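Local structure of putative drug/sodium antiporter (Escherichia coli, 4Z3N) at residues I90-R98 against S393-K401. The protein probably exports the genotoxin colibactin across the cell membrane as a MATE-family antiporter, driven by an ion gradient. Numbering follows the deposited sequence.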
loop_
_atom_site.group_PDB
_atom_site.type_symbol
_atom_site.label_atom_id
_atom_site.label_comp_id
_atom_site.label_asym_id
_atom_site.label_seq_id
_atom_site.Cartn_x
_atom_site.Cartn_y
_atom_site.Cartn_z
ATOM N N ILE A 90 -1.378 -10.074 1.697
ATOM C CA ILE A 90 -1.389 -10.057 3.158
ATOM C C ILE A 90 -2.148 -11.298 3.652
ATOM O O ILE A 90 -1.747 -11.944 4.616
ATOM C CB ILE A 90 -2.029 -8.728 3.719
ATOM C CG1 ILE A 90 -1.148 -7.520 3.405
ATOM C CG2 ILE A 90 -2.201 -8.766 5.237
ATOM C CD1 ILE A 90 0.228 -7.558 4.085
ATOM N N GLY A 91 -3.226 -11.648 2.968
ATOM C CA GLY A 91 -3.908 -12.892 3.241
ATOM C C GLY A 91 -2.922 -14.045 3.132
ATOM O O GLY A 91 -2.851 -14.930 3.999
ATOM N N MET A 92 -2.149 -14.045 2.058
ATOM C CA MET A 92 -1.119 -15.050 1.905
ATOM C C MET A 92 -0.080 -14.930 3.032
ATOM O O MET A 92 0.155 -15.892 3.761
ATOM C CB MET A 92 -0.456 -14.928 0.535
ATOM C CG MET A 92 0.398 -16.141 0.137
ATOM S SD MET A 92 -0.512 -17.685 -0.121
ATOM C CE MET A 92 0.771 -18.722 -0.794
ATOM N N GLY A 93 0.524 -13.750 3.176
ATOM C CA GLY A 93 1.524 -13.514 4.197
ATOM C C GLY A 93 1.031 -13.841 5.603
ATOM O O GLY A 93 1.758 -14.371 6.439
ATOM N N SER A 94 -0.226 -13.534 5.871
ATOM C CA SER A 94 -0.741 -13.677 7.220
ATOM C C SER A 94 -0.892 -15.168 7.556
ATOM O O SER A 94 -0.484 -15.639 8.618
ATOM C CB SER A 94 -2.067 -12.925 7.345
ATOM O OG SER A 94 -2.622 -13.055 8.636
ATOM N N LEU A 95 -1.452 -15.906 6.609
ATOM C CA LEU A 95 -1.816 -17.294 6.806
ATOM C C LEU A 95 -0.599 -18.236 6.781
ATOM O O LEU A 95 -0.510 -19.183 7.559
ATOM C CB LEU A 95 -2.813 -17.686 5.730
ATOM C CG LEU A 95 -4.037 -18.435 6.198
ATOM C CD1 LEU A 95 -4.383 -17.913 7.551
ATOM C CD2 LEU A 95 -5.182 -18.220 5.231
ATOM N N LEU A 96 0.329 -17.960 5.871
ATOM C CA LEU A 96 1.515 -18.772 5.702
ATOM C C LEU A 96 2.441 -18.632 6.909
ATOM O O LEU A 96 2.943 -19.627 7.454
ATOM C CB LEU A 96 2.238 -18.379 4.403
ATOM C CG LEU A 96 3.598 -19.048 4.153
ATOM C CD1 LEU A 96 3.440 -20.550 3.996
ATOM C CD2 LEU A 96 4.318 -18.449 2.956
ATOM N N SER A 97 2.649 -17.391 7.328
ATOM C CA SER A 97 3.524 -17.097 8.452
ATOM C C SER A 97 3.025 -17.712 9.780
ATOM O O SER A 97 3.847 -18.087 10.620
ATOM C CB SER A 97 3.698 -15.577 8.604
ATOM O OG SER A 97 2.608 -15.042 9.326
ATOM N N ARG A 98 1.703 -17.800 9.973
ATOM C CA ARG A 98 1.159 -18.481 11.164
ATOM C C ARG A 98 1.315 -20.005 11.046
ATOM O O ARG A 98 1.656 -20.671 12.026
ATOM C CB ARG A 98 -0.321 -18.131 11.426
ATOM C CG ARG A 98 -0.625 -16.657 11.307
ATOM C CD ARG A 98 -1.651 -16.136 12.296
ATOM N NE ARG A 98 -3.064 -16.305 11.935
ATOM C CZ ARG A 98 -3.648 -15.868 10.831
ATOM N NH1 ARG A 98 -2.959 -15.255 9.895
ATOM N NH2 ARG A 98 -4.936 -16.063 10.663
ATOM N N SER A 393 -2.619 -2.016 12.901
ATOM C CA SER A 393 -3.443 -2.703 11.889
ATOM C C SER A 393 -2.771 -3.942 11.296
ATOM O O SER A 393 -3.409 -4.959 11.051
ATOM C CB SER A 393 -3.808 -1.757 10.748
ATOM O OG SER A 393 -4.872 -0.920 11.141
ATOM N N GLU A 394 -1.476 -3.823 11.042
ATOM C CA GLU A 394 -0.684 -4.919 10.533
ATOM C C GLU A 394 -0.698 -6.093 11.536
ATOM O O GLU A 394 -0.812 -7.251 11.127
ATOM C CB GLU A 394 0.748 -4.443 10.262
ATOM C CG GLU A 394 1.501 -5.238 9.198
ATOM C CD GLU A 394 0.933 -5.011 7.802
ATOM O OE1 GLU A 394 -0.099 -4.307 7.706
ATOM O OE2 GLU A 394 1.511 -5.520 6.804
ATOM N N TYR A 395 -0.590 -5.775 12.832
ATOM C CA TYR A 395 -0.578 -6.761 13.907
ATOM C C TYR A 395 -1.861 -7.620 13.941
ATOM O O TYR A 395 -1.813 -8.852 14.066
ATOM C CB TYR A 395 -0.370 -6.055 15.263
ATOM C CG TYR A 395 -0.337 -6.990 16.468
ATOM C CD1 TYR A 395 -1.512 -7.378 17.096
ATOM C CD2 TYR A 395 0.860 -7.482 16.969
ATOM C CE1 TYR A 395 -1.508 -8.216 18.175
ATOM C CE2 TYR A 395 0.875 -8.332 18.060
ATOM C CZ TYR A 395 -0.320 -8.701 18.662
ATOM O OH TYR A 395 -0.345 -9.545 19.766
ATOM N N TYR A 396 -3.008 -6.974 13.836
ATOM C CA TYR A 396 -4.256 -7.709 13.808
ATOM C C TYR A 396 -4.420 -8.541 12.532
ATOM O O TYR A 396 -5.000 -9.624 12.553
ATOM C CB TYR A 396 -5.424 -6.748 13.986
ATOM C CG TYR A 396 -5.509 -6.264 15.409
ATOM C CD1 TYR A 396 -5.829 -7.141 16.440
ATOM C CD2 TYR A 396 -5.236 -4.944 15.732
ATOM C CE1 TYR A 396 -5.892 -6.708 17.756
ATOM C CE2 TYR A 396 -5.295 -4.502 17.036
ATOM C CZ TYR A 396 -5.627 -5.377 18.045
ATOM O OH TYR A 396 -5.689 -4.907 19.337
ATOM N N GLN A 397 -3.891 -8.048 11.429
ATOM C CA GLN A 397 -3.907 -8.808 10.196
ATOM C C GLN A 397 -3.039 -10.047 10.346
ATOM O O GLN A 397 -3.404 -11.138 9.912
ATOM C CB GLN A 397 -3.421 -7.942 9.036
ATOM C CG GLN A 397 -4.359 -6.805 8.698
ATOM C CD GLN A 397 -5.557 -7.278 7.917
ATOM O OE1 GLN A 397 -6.366 -8.089 8.408
ATOM N NE2 GLN A 397 -5.675 -6.795 6.676
ATOM N N ALA A 398 -1.894 -9.873 10.992
ATOM C CA ALA A 398 -0.977 -10.976 11.210
ATOM C C ALA A 398 -1.606 -12.068 12.082
ATOM O O ALA A 398 -1.365 -13.255 11.844
ATOM C CB ALA A 398 0.328 -10.470 11.827
ATOM N N ILE A 399 -2.399 -11.684 13.086
ATOM C CA ILE A 399 -2.936 -12.680 14.013
ATOM C C ILE A 399 -4.355 -13.142 13.628
ATOM O O ILE A 399 -4.974 -13.918 14.362
ATOM C CB ILE A 399 -2.948 -12.167 15.495
ATOM C CG1 ILE A 399 -3.872 -10.963 15.658
ATOM C CG2 ILE A 399 -1.523 -11.847 15.988
ATOM C CD1 ILE A 399 -4.372 -10.790 17.058
ATOM N N GLY A 400 -4.868 -12.663 12.492
ATOM C CA GLY A 400 -6.149 -13.115 11.983
ATOM C C GLY A 400 -7.379 -12.451 12.581
ATOM O O GLY A 400 -8.425 -13.086 12.720
ATOM N N LYS A 401 -7.266 -11.172 12.930
ATOM C CA LYS A 401 -8.376 -10.446 13.529
ATOM C C LYS A 401 -8.621 -9.090 12.845
ATOM O O LYS A 401 -8.521 -8.037 13.476
ATOM C CB LYS A 401 -8.114 -10.261 15.025
ATOM C CG LYS A 401 -7.905 -11.582 15.785
ATOM C CD LYS A 401 -9.212 -12.293 15.976
ATOM C CE LYS A 401 -9.035 -13.658 16.609
ATOM N NZ LYS A 401 -10.377 -14.217 16.936
#
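Arg98 lays one face of its guanidinium over the turn that ends helix 382-399: Gly400 N stands 3.8 Å above the plane, over its centre, and Ile399 C lies nearer the rim. With CG anti to the carbonyl carbon (chi1 -45°) and bends at chi2 and chi3, the chain reaches across to the end of helix 382-399 and leans back somewhat toward Ser94, while NH2 forms a salt bridge with Glu255. Gly400 has positive phi and closes a Schellman motif, Lys401 N bonding back to Tyr396 O at 2.8 Å; with no side chain on Gly400 the guanidinium can lie close, Arg98 NH2 3.5 Å from Gly400 CA. One turn before Arg98, Ser94 donates from OG to Gln397 O, next to the closest backbone approach of the two segments, Ser94 CA to Ala398 CA at 4.8 Å. OG reaches that carbonyl because it is anti to the backbone N (chi1 179°). A further turn back, Ile90 crosses Glu394 and Gln397 at about right angles, CD1 lying 3.6 Å from Glu394 OE2 and CG2 packing on Gln397 CB at 4.1 Å. The amide of Gln397 turns to other partners, NE2 bonding to Gln263 OE1 and Val259 O. Joining the two MatE regions, the axes of 90-98 and 393-399 cross at -58°, with helix 250-284 against Ile90, Leu95 and Gln397, and helix 286-322 against Arg98, Ala398 and Ile399.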